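Local structure of saframycin Mx1 synthetase B (Legionella pneumophila subsp. pneumophila, 3LNV) at residues V301-M306 against K372-G377; S344-T349 against E448-V453. The protein belongs to the fatty acid AMP ligases, a group of AMP-binding enzymes in the ANL clan. All blocks are in the same frame, centred on the assembly; numbering follows the deposited sequence.

Interaction 1 of 2, residues V301-M306 against K372-G377; sequences VREETM and KLVSSG. With 1ZZ (5'-O-[(S)-(dodecanoyloxy)(hydroxy)phosphoryl]adenosine), chain B.
Two waters take the place of direct polar bonds between V301-M306 and K372-G377. One gives a hydrogen bond to V301 O (2.7 Å) and takes one from V374 N (2.9 Å); the other does the same between K372 O and E303 N, the first amide of helix 303-313, just after the N-cap position of R302. Beside these bridges the V374 side chain packs against the start of the helix. CG2, anti to its own carbonyl carbon, comes within 3.4 Å of E303 N and also lies near V301 O. CG1, placed anti to the backbone nitrogen (chi1 178°), meets V301 CG1 at 3.9 Å, the two valines crossing at about a right angle. From the helix the selenomethionine M306 reaches V374 tip to tip, its terminal CE 3.8 Å from V374 CG1. At the outer end the E303 and K372 chains touch through methylenes, while the E303 carboxylate turns to Y345 OH. The other end borders 1ZZ: S376 OG accepts a weak, bent hydrogen bond from its amino nitrogen N5 (3.2 Å, 124°), and V301 CG2 lies 3.7 Å from the same atom. An apolar centre flanked by two water-bridged backbone pairs thus joins the start of helix 303-313 to the segment 372-377, and V301 and S376 together border the adenine amino group.

Interaction 2 of 2, residues S344-T349 against E448-V453; sequences SYKTLT and ENELYV
Segments 344-349 and 448-453 run side by side without pairing: the nearest CA atoms, K346 with E450 and L348 with Y452, stay 8.7 Å apart, and side chains bridge the space. L348 sets its CD1 methyl over one face of the Y452 ring, 3.6 Å from the centroid and 19° off the normal, a CH-pi contact displaced toward the rim. The closest ring atom is CZ, 3.4 Å from L348 CD1, and the two side chains cross at about a right angle. At the phenol end, Y452 OH lies 3.7 Å from K346 CB. The ring also meets F445 with nearly parallel planes, which ties this packing to the neighbouring strand 442-447. Farther out, K346 crosses the E450 carboxylate: K346 CD lies 3.4 Å from E450 OE1, and bends at chi2 and chi4 leave K346 NZ 3.7 Å from E450 OE2, a long salt bridge. The other carboxylate oxygen, OE1, is hydrogen-bonded to S375 OG, which helps to fix the glutamate. At this length the ion pair is probably weak, with the lysine methylenes lying against the carboxylate, whereas the leucine-tyrosine contact is a close apolar one.

How the interactions relate
The two contacts lie on the same side of the chain's centre, their centres about 8 Å apart, and their segments alternate in sequence: 301-306, 344-349, 372-377, 448-453. Strands 347-350 and 371-374 pair as a two-stranded antiparallel sheet, with backbone bonds between L348 and L373 and between K346 and S375. Interaction 1 joins this small sheet to helix 303-313, and interaction 2 joins it to strand 450-456 of the five-stranded antiparallel sheet. The E303-Y345 and S375-E450 hydrogen bonds connect the two contacts. The two-stranded sheet therefore sits between helix and larger sheet, and S376 of interaction 1 and V453 of interaction 2 both touch 1ZZ, so the two contacts lie beside its binding site.

Interaction 1 of 2, residues V301-M306 against K372-G377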
ATOM      1  N   VAL A 301       8.827   9.709   3.146  1.00 17.80           N
ATOM      2  CA  VAL A 301       8.115  10.504   4.128  1.00 17.83           C
ATOM      3  C   VAL A 301       8.705  11.928   4.182  1.00 20.06           C
ATOM      4  O   VAL A 301       9.909  12.086   4.377  1.00 20.77           O
ATOM      5  CB  VAL A 301       8.290   9.844   5.520  1.00 16.66           C
ATOM      6  CG1 VAL A 301       7.620  10.686   6.611  1.00 18.94           C
ATOM      7  CG2 VAL A 301       7.748   8.420   5.511  1.00 16.88           C
ATOM      8  N   ARG A 302       7.866  12.946   4.030  1.00 20.01           N
ATOM      9  CA  ARG A 302       8.329  14.333   3.963  1.00 20.68           C
ATOM     10  C   ARG A 302       7.880  15.151   5.170  1.00 21.18           C
ATOM     11  O   ARG A 302       6.690  15.209   5.485  1.00 17.15           O
ATOM     12  CB  ARG A 302       7.761  15.015   2.736  1.00 21.47           C
ATOM     13  CG  ARG A 302       7.780  14.168   1.480  1.00 22.38           C
ATOM     14  CD  ARG A 302       6.966  14.817   0.364  1.00 27.07           C
ATOM     15  NE  ARG A 302       7.556  16.068  -0.125  1.00 29.80           N
ATOM     16  CZ  ARG A 302       7.112  17.290   0.172  1.00 30.08           C
ATOM     17  NH1 ARG A 302       6.067  17.462   0.984  1.00 23.18           N
ATOM     18  NH2 ARG A 302       7.727  18.348  -0.346  1.00 30.83           N
ATOM     19  N   GLU A 303       8.840  15.822   5.805  1.00 19.65           N
ATOM     20  CA  GLU A 303       8.549  16.763   6.872  1.00 21.32           C
ATOM     21  C   GLU A 303       7.514  17.797   6.447  1.00 20.57           C
ATOM     22  O   GLU A 303       6.583  18.090   7.198  1.00 21.96           O
ATOM     23  CB  GLU A 303       9.845  17.450   7.325  1.00 23.11           C
ATOM     24  CG  GLU A 303       9.641  18.597   8.281  1.00 26.69           C
ATOM     25  CD  GLU A 303       8.971  18.172   9.564  1.00 31.19           C
ATOM     26  OE1 GLU A 303       9.173  17.001   9.966  1.00 32.58           O
ATOM     27  OE2 GLU A 303       8.250  19.006  10.176  1.00 32.27           O
ATOM     28  N   GLU A 304       7.663  18.354   5.246  1.00 21.08           N
ATOM     29  CA  GLU A 304       6.761  19.415   4.787  1.00 22.73           C
ATOM     30  C   GLU A 304       5.300  18.980   4.751  1.00 20.31           C
ATOM     31  O   GLU A 304       4.396  19.736   5.100  1.00 19.65           O
ATOM     32  CB  GLU A 304       7.155  19.889   3.390  1.00 27.40           C
ATOM     33  CG  GLU A 304       7.682  21.293   3.324  1.00 31.03           C
ATOM     34  CD  GLU A 304       7.514  21.898   1.939  1.00 34.49           C
ATOM     35  OE1 GLU A 304       6.502  21.578   1.264  1.00 35.56           O
ATOM     36  OE2 GLU A 304       8.392  22.689   1.530  1.00 40.71           O
ATOM     37  N   THR A 305       5.077  17.757   4.298  1.00 20.45           N
ATOM     38  CA  THR A 305       3.733  17.186   4.248  1.00 18.43           C
ATOM     39  C   THR A 305       3.090  17.165   5.621  1.00 18.02           C
ATOM     40  O   THR A 305       1.928  17.529   5.802  1.00 19.46           O
ATOM     41  CB  THR A 305       3.820  15.716   3.752  1.00 19.12           C
ATOM     42  OG1 THR A 305       4.325  15.696   2.407  1.00 18.99           O
ATOM     43  CG2 THR A 305       2.466  15.037   3.814  1.00 15.59           C
HETATM   44  N   MSE A 306       3.849  16.693   6.591  1.00 18.08           N
HETATM   45  CA  MSE A 306       3.340  16.546   7.944  1.00 19.55           C
HETATM   46  C   MSE A 306       3.140  17.909   8.628  1.00 18.82           C
HETATM   47  O   MSE A 306       2.106  18.152   9.247  1.00 18.88           O
HETATM   48  CB  MSE A 306       4.244  15.593   8.740  1.00 17.84           C
HETATM   49  CG  MSE A 306       4.122  14.149   8.218  1.00 16.42           C
HETATM   50 SE   MSE A 306       5.176  12.843   9.232  1.00 32.51          SE
HETATM   51  CE  MSE A 306       7.001  13.385   8.725  1.00 19.86           C
ATOM     52  N   LYS A 372      16.078  18.140   4.433  1.00 28.09           N
ATOM     53  CA  LYS A 372      15.768  17.381   5.640  1.00 27.85           C
ATOM     54  C   LYS A 372      15.272  15.989   5.313  1.00 25.77           C
ATOM     55  O   LYS A 372      14.460  15.805   4.402  1.00 28.77           O
ATOM     56  CB  LYS A 372      14.692  18.089   6.467  1.00 28.02           C
ATOM     57  CG  LYS A 372      15.010  19.532   6.792  1.00 31.14           C
ATOM     58  CD  LYS A 372      13.843  20.173   7.529  1.00 37.78           C
ATOM     59  CE  LYS A 372      13.708  19.591   8.923  1.00 36.58           C
ATOM     60  NZ  LYS A 372      14.879  19.994   9.744  1.00 39.98           N
ATOM     61  N   LEU A 373      15.767  15.010   6.061  1.00 23.28           N
ATOM     62  CA  LEU A 373      15.286  13.647   5.943  1.00 23.11           C
ATOM     63  C   LEU A 373      14.531  13.298   7.218  1.00 20.59           C
ATOM     64  O   LEU A 373      14.939  13.686   8.313  1.00 18.65           O
ATOM     65  CB  LEU A 373      16.449  12.683   5.708  1.00 22.23           C
ATOM     66  CG  LEU A 373      17.102  12.890   4.337  1.00 23.45           C
ATOM     67  CD1 LEU A 373      18.267  11.947   4.153  1.00 22.23           C
ATOM     68  CD2 LEU A 373      16.057  12.713   3.220  1.00 23.77           C
ATOM     69  N   VAL A 374      13.400  12.616   7.071  1.00 17.90           N
ATOM     70  CA  VAL A 374      12.657  12.150   8.241  1.00 17.17           C
ATOM     71  C   VAL A 374      13.118  10.744   8.575  1.00 17.09           C
ATOM     72  O   VAL A 374      13.387   9.969   7.661  1.00 19.65           O
ATOM     73  CB  VAL A 374      11.134  12.166   7.986  1.00 20.48           C
ATOM     74  CG1 VAL A 374      10.368  11.638   9.202  1.00 19.15           C
ATOM     75  CG2 VAL A 374      10.658  13.571   7.601  1.00 19.11           C
ATOM     76  N   SER A 375      13.244  10.430   9.868  1.00 17.57           N
ATOM     77  CA  SER A 375      13.510   9.070  10.342  1.00 19.88           C
ATOM     78  C   SER A 375      12.304   8.150  10.112  1.00 17.19           C
ATOM     79  O   SER A 375      11.190   8.561  10.324  1.00 15.16           O
ATOM     80  CB  SER A 375      13.784   9.066  11.844  1.00 20.54           C
ATOM     81  OG  SER A 375      13.847   7.729  12.332  1.00 18.15           O
ATOM     82  N   SER A 376      12.549   6.910   9.701  1.00 18.39           N
ATOM     83  CA  SER A 376      11.480   5.930   9.552  1.00 17.80           C
ATOM     84  C   SER A 376      11.463   5.034  10.796  1.00 18.58           C
ATOM     85  O   SER A 376      10.784   4.009  10.820  1.00 15.47           O
ATOM     86  CB  SER A 376      11.678   5.082   8.282  1.00 16.86           C
ATOM     87  OG  SER A 376      11.489   5.847   7.089  1.00 19.09           O
ATOM     88  N   GLY A 377      12.235   5.417  11.816  1.00 17.33           N
ATOM     89  CA  GLY A 377      12.164   4.780  13.127  1.00 18.23           C
ATOM     90  C   GLY A 377      13.282   3.816  13.481  1.00 17.59           C
ATOM     91  O   GLY A 377      14.275   3.705  12.771  1.00 17.85           O
TER
HETATM   92  P   1ZZ B 589       5.719  -2.433  -1.090  1.00 26.59           P
HETATM   93  C1  1ZZ B 589      -1.236  -0.892  11.780  1.00 21.47           C
HETATM   94  N1  1ZZ B 589       9.050   2.558   1.091  1.00 16.16           N
HETATM   95  O1  1ZZ B 589       5.204   0.065   0.822  1.00 25.45           O
HETATM   96  C2  1ZZ B 589      -0.461  -0.072  10.753  1.00 20.13           C
HETATM   97  N2  1ZZ B 589       8.357   2.743   3.177  1.00 15.58           N
HETATM   98  O2  1ZZ B 589       5.155  -2.291   0.485  1.00 23.37           O
HETATM   99  C3  1ZZ B 589       0.596  -0.942  10.086  1.00 19.85           C
HETATM  100  N3  1ZZ B 589      10.487   4.667   1.079  1.00 16.56           N
HETATM  101  O3  1ZZ B 589       6.472  -3.580  -1.251  1.00 22.89           O
HETATM  102  C4  1ZZ B 589       0.975  -0.616   8.656  1.00 17.84           C
HETATM  103  N4  1ZZ B 589      10.498   5.797   3.176  1.00 16.75           N
HETATM  104  O4  1ZZ B 589       4.489  -2.432  -2.046  1.00 27.66           O
HETATM  105  C5  1ZZ B 589       2.531  -0.680   8.815  1.00 22.10           C
HETATM  106  N5  1ZZ B 589       9.274   5.098   4.971  1.00 16.55           N
HETATM  107  O5  1ZZ B 589       6.781  -1.235  -1.344  1.00 18.71           O
HETATM  108  C6  1ZZ B 589       3.356   0.189   7.815  1.00 17.29           C
HETATM  109  O6  1ZZ B 589       8.247   1.165  -0.789  1.00 19.19           O
HETATM  110  C7  1ZZ B 589       4.832  -0.051   7.481  1.00 20.34           C
HETATM  111  O7  1ZZ B 589      11.026   1.658  -1.464  1.00 16.76           O
HETATM  112  C8  1ZZ B 589       5.322  -0.519   6.075  1.00 19.59           C
HETATM  113  O8  1ZZ B 589      11.062  -0.862  -0.606  1.00 14.96           O
HETATM  114  C9  1ZZ B 589       4.854   0.307   4.891  1.00 22.48           C
HETATM  115  C10 1ZZ B 589       5.657   0.035   3.577  1.00 17.62           C
HETATM  116  C11 1ZZ B 589       5.160  -1.223   2.828  1.00 22.09           C
HETATM  117  C12 1ZZ B 589       5.491  -1.179   1.318  1.00 22.60           C
HETATM  118  C13 1ZZ B 589       7.918  -1.057  -0.526  1.00 21.16           C
HETATM  119  C14 1ZZ B 589       8.772   0.000  -0.902  1.00 20.33           C
HETATM  120  C15 1ZZ B 589      10.221   0.093  -0.279  1.00 15.90           C
HETATM  121  C16 1ZZ B 589      10.580   1.360  -0.498  1.00 17.92           C
HETATM  122  C17 1ZZ B 589       9.298   1.993  -0.163  1.00 17.22           C
HETATM  123  C18 1ZZ B 589       8.321   2.001   2.180  1.00 16.98           C
HETATM  124  C19 1ZZ B 589       9.253   3.827   2.851  1.00 15.28           C
HETATM  125  C20 1ZZ B 589       9.635   3.707   1.645  1.00 16.71           C
HETATM  126  C21 1ZZ B 589      10.877   5.694   1.788  1.00 16.88           C
HETATM  127  C22 1ZZ B 589       9.699   5.019   3.643  1.00 16.34           C
HETATM  128  O   HOH W   1      12.597  11.903   4.349  1.00 17.26           O
HETATM  129  O   HOH W   2      11.473  15.775   4.376  1.00 24.13           O

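Interaction 2 of 2, residues S344-T349 against E448-V453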
ATOM      1  N   SER A 344       7.762  12.422  19.161  1.00 31.67           N
ATOM      2  CA  SER A 344       7.985  13.228  17.971  1.00 35.80           C
ATOM      3  C   SER A 344       8.977  12.470  17.120  1.00 34.27           C
ATOM      4  O   SER A 344      10.030  12.058  17.617  1.00 33.73           O
ATOM      5  CB  SER A 344       8.561  14.600  18.323  1.00 37.46           C
ATOM      6  OG  SER A 344       7.648  15.337  19.101  1.00 39.06           O
ATOM      7  N   TYR A 345       8.630  12.253  15.851  1.00 33.29           N
ATOM      8  CA  TYR A 345       9.593  11.687  14.906  1.00 30.89           C
ATOM      9  C   TYR A 345      10.729  12.689  14.712  1.00 30.92           C
ATOM     10  O   TYR A 345      10.528  13.918  14.844  1.00 28.73           O
ATOM     11  CB  TYR A 345       8.936  11.419  13.559  1.00 26.15           C
ATOM     12  CG  TYR A 345       8.434  12.679  12.900  1.00 26.20           C
ATOM     13  CD1 TYR A 345       9.298  13.522  12.210  1.00 28.00           C
ATOM     14  CD2 TYR A 345       7.103  13.038  12.970  1.00 27.70           C
ATOM     15  CE1 TYR A 345       8.840  14.691  11.604  1.00 25.58           C
ATOM     16  CE2 TYR A 345       6.635  14.209  12.360  1.00 28.64           C
ATOM     17  CZ  TYR A 345       7.511  15.021  11.678  1.00 29.67           C
ATOM     18  OH  TYR A 345       7.042  16.173  11.083  1.00 32.56           O
ATOM     19  N   LYS A 346      11.903  12.154  14.383  1.00 29.69           N
ATOM     20  CA  LYS A 346      13.116  12.936  14.185  1.00 27.10           C
ATOM     21  C   LYS A 346      13.390  13.265  12.717  1.00 26.25           C
ATOM     22  O   LYS A 346      12.956  12.545  11.804  1.00 21.01           O
ATOM     23  CB  LYS A 346      14.309  12.171  14.749  1.00 26.33           C
ATOM     24  CG  LYS A 346      14.179  11.788  16.222  1.00 33.39           C
ATOM     25  CD  LYS A 346      13.748  10.349  16.395  1.00 31.70           C
ATOM     26  CE  LYS A 346      13.456  10.015  17.854  1.00 33.22           C
ATOM     27  NZ  LYS A 346      14.560  10.489  18.752  1.00 34.10           N
ATOM     28  N   THR A 347      14.112  14.367  12.498  1.00 21.36           N
ATOM     29  CA  THR A 347      14.624  14.709  11.190  1.00 23.69           C
ATOM     30  C   THR A 347      16.148  14.919  11.264  1.00 25.15           C
ATOM     31  O   THR A 347      16.711  15.078  12.346  1.00 25.81           O
ATOM     32  CB  THR A 347      13.979  15.992  10.617  1.00 25.33           C
ATOM     33  OG1 THR A 347      14.381  17.130  11.394  1.00 24.74           O
ATOM     34  CG2 THR A 347      12.468  15.882  10.571  1.00 22.70           C
ATOM     35  N   LEU A 348      16.809  14.900  10.114  1.00 23.90           N
ATOM     36  CA  LEU A 348      18.221  15.265  10.051  1.00 26.14           C
ATOM     37  C   LEU A 348      18.368  16.224   8.872  1.00 27.62           C
ATOM     38  O   LEU A 348      17.598  16.141   7.912  1.00 25.39           O
ATOM     39  CB  LEU A 348      19.126  14.030   9.896  1.00 24.45           C
ATOM     40  CG  LEU A 348      19.372  13.093  11.099  1.00 24.29           C
ATOM     41  CD1 LEU A 348      20.068  11.818  10.651  1.00 22.45           C
ATOM     42  CD2 LEU A 348      20.175  13.754  12.249  1.00 24.15           C
ATOM     43  N   THR A 349      19.311  17.164   8.968  1.00 28.24           N
ATOM     44  CA  THR A 349      19.599  18.063   7.852  1.00 28.50           C
ATOM     45  C   THR A 349      20.918  17.696   7.181  1.00 28.94           C
ATOM     46  O   THR A 349      21.974  17.657   7.825  1.00 25.93           O
ATOM     47  CB  THR A 349      19.584  19.558   8.275  1.00 32.53           C
ATOM     48  OG1 THR A 349      18.292  19.889   8.804  1.00 32.34           O
ATOM     49  CG2 THR A 349      19.882  20.470   7.069  1.00 29.98           C
ATOM     50  N   GLU A 448      22.068   6.847  15.143  1.00 27.44           N
ATOM     51  CA  GLU A 448      21.503   6.865  16.482  1.00 27.90           C
ATOM     52  C   GLU A 448      20.445   5.766  16.581  1.00 24.55           C
ATOM     53  O   GLU A 448      19.446   5.929  17.285  1.00 23.71           O
ATOM     54  CB  GLU A 448      20.794   8.194  16.705  1.00 29.40           C
ATOM     55  CG  GLU A 448      21.128   8.894  17.975  1.00 35.70           C
ATOM     56  CD  GLU A 448      22.319   9.784  17.780  1.00 37.07           C
ATOM     57  OE1 GLU A 448      23.335   9.268  17.272  1.00 37.80           O
ATOM     58  OE2 GLU A 448      22.227  10.991  18.102  1.00 44.70           O
ATOM     59  N   ASN A 449      20.653   4.687  15.833  1.00 22.82           N
ATOM     60  CA  ASN A 449      19.701   3.566  15.737  1.00 26.03           C
ATOM     61  C   ASN A 449      18.360   3.935  15.114  1.00 23.66           C
ATOM     62  O   ASN A 449      17.316   3.349  15.436  1.00 24.07           O
ATOM     63  CB  ASN A 449      19.482   2.888  17.099  1.00 28.51           C
ATOM     64  CG  ASN A 449      18.915   1.475  16.963  1.00 29.43           C
ATOM     65  OD1 ASN A 449      19.341   0.703  16.105  1.00 29.22           O
ATOM     66  ND2 ASN A 449      17.943   1.139  17.806  1.00 30.81           N
ATOM     67  N   GLU A 450      18.388   4.919  14.227  1.00 23.49           N
ATOM     68  CA  GLU A 450      17.211   5.265  13.430  1.00 20.77           C
ATOM     69  C   GLU A 450      17.590   5.081  11.975  1.00 22.15           C
ATOM     70  O   GLU A 450      18.694   5.469  11.565  1.00 16.17           O
ATOM     71  CB  GLU A 450      16.825   6.726  13.646  1.00 22.94           C
ATOM     72  CG  GLU A 450      16.782   7.145  15.121  1.00 26.64           C
ATOM     73  CD  GLU A 450      15.384   7.282  15.665  1.00 24.65           C
ATOM     74  OE1 GLU A 450      14.433   7.396  14.864  1.00 24.26           O
ATOM     75  OE2 GLU A 450      15.230   7.319  16.905  1.00 25.84           O
ATOM     76  N   LEU A 451      16.676   4.498  11.204  1.00 20.46           N
ATOM     77  CA  LEU A 451      16.878   4.302   9.775  1.00 19.54           C
ATOM     78  C   LEU A 451      16.408   5.530   9.012  1.00 19.29           C
ATOM     79  O   LEU A 451      15.259   5.939   9.138  1.00 17.36           O
ATOM     80  CB  LEU A 451      16.076   3.082   9.283  1.00 18.08           C
ATOM     81  CG  LEU A 451      16.172   2.778   7.779  1.00 19.41           C
ATOM     82  CD1 LEU A 451      17.622   2.438   7.360  1.00 18.98           C
ATOM     83  CD2 LEU A 451      15.190   1.641   7.361  1.00 18.03           C
ATOM     84  N   TYR A 452      17.294   6.089   8.195  1.00 19.33           N
ATOM     85  CA  TYR A 452      16.920   7.125   7.241  1.00 17.65           C
ATOM     86  C   TYR A 452      17.023   6.542   5.845  1.00 19.04           C
ATOM     87  O   TYR A 452      18.115   6.180   5.383  1.00 17.24           O
ATOM     88  CB  TYR A 452      17.827   8.367   7.390  1.00 20.04           C
ATOM     89  CG  TYR A 452      17.563   9.082   8.681  1.00 20.15           C
ATOM     90  CD1 TYR A 452      16.773  10.235   8.715  1.00 19.15           C
ATOM     91  CD2 TYR A 452      18.057   8.578   9.888  1.00 20.69           C
ATOM     92  CE1 TYR A 452      16.508  10.878   9.904  1.00 18.50           C
ATOM     93  CE2 TYR A 452      17.785   9.214  11.082  1.00 21.13           C
ATOM     94  CZ  TYR A 452      17.021  10.357  11.083  1.00 22.00           C
ATOM     95  OH  TYR A 452      16.758  10.973  12.285  1.00 24.59           O
ATOM     96  N   VAL A 453      15.879   6.443   5.168  1.00 17.68           N
ATOM     97  CA  VAL A 453      15.858   5.891   3.829  1.00 14.84           C
ATOM     98  C   VAL A 453      16.205   7.010   2.862  1.00 16.90           C
ATOM     99  O   VAL A 453      15.605   8.077   2.915  1.00 16.81           O
ATOM    100  CB  VAL A 453      14.462   5.330   3.495  1.00 16.24           C
ATOM    101  CG1 VAL A 453      14.415   4.847   2.063  1.00 17.38           C
ATOM    102  CG2 VAL A 453      14.117   4.200   4.464  1.00 17.05           C
TER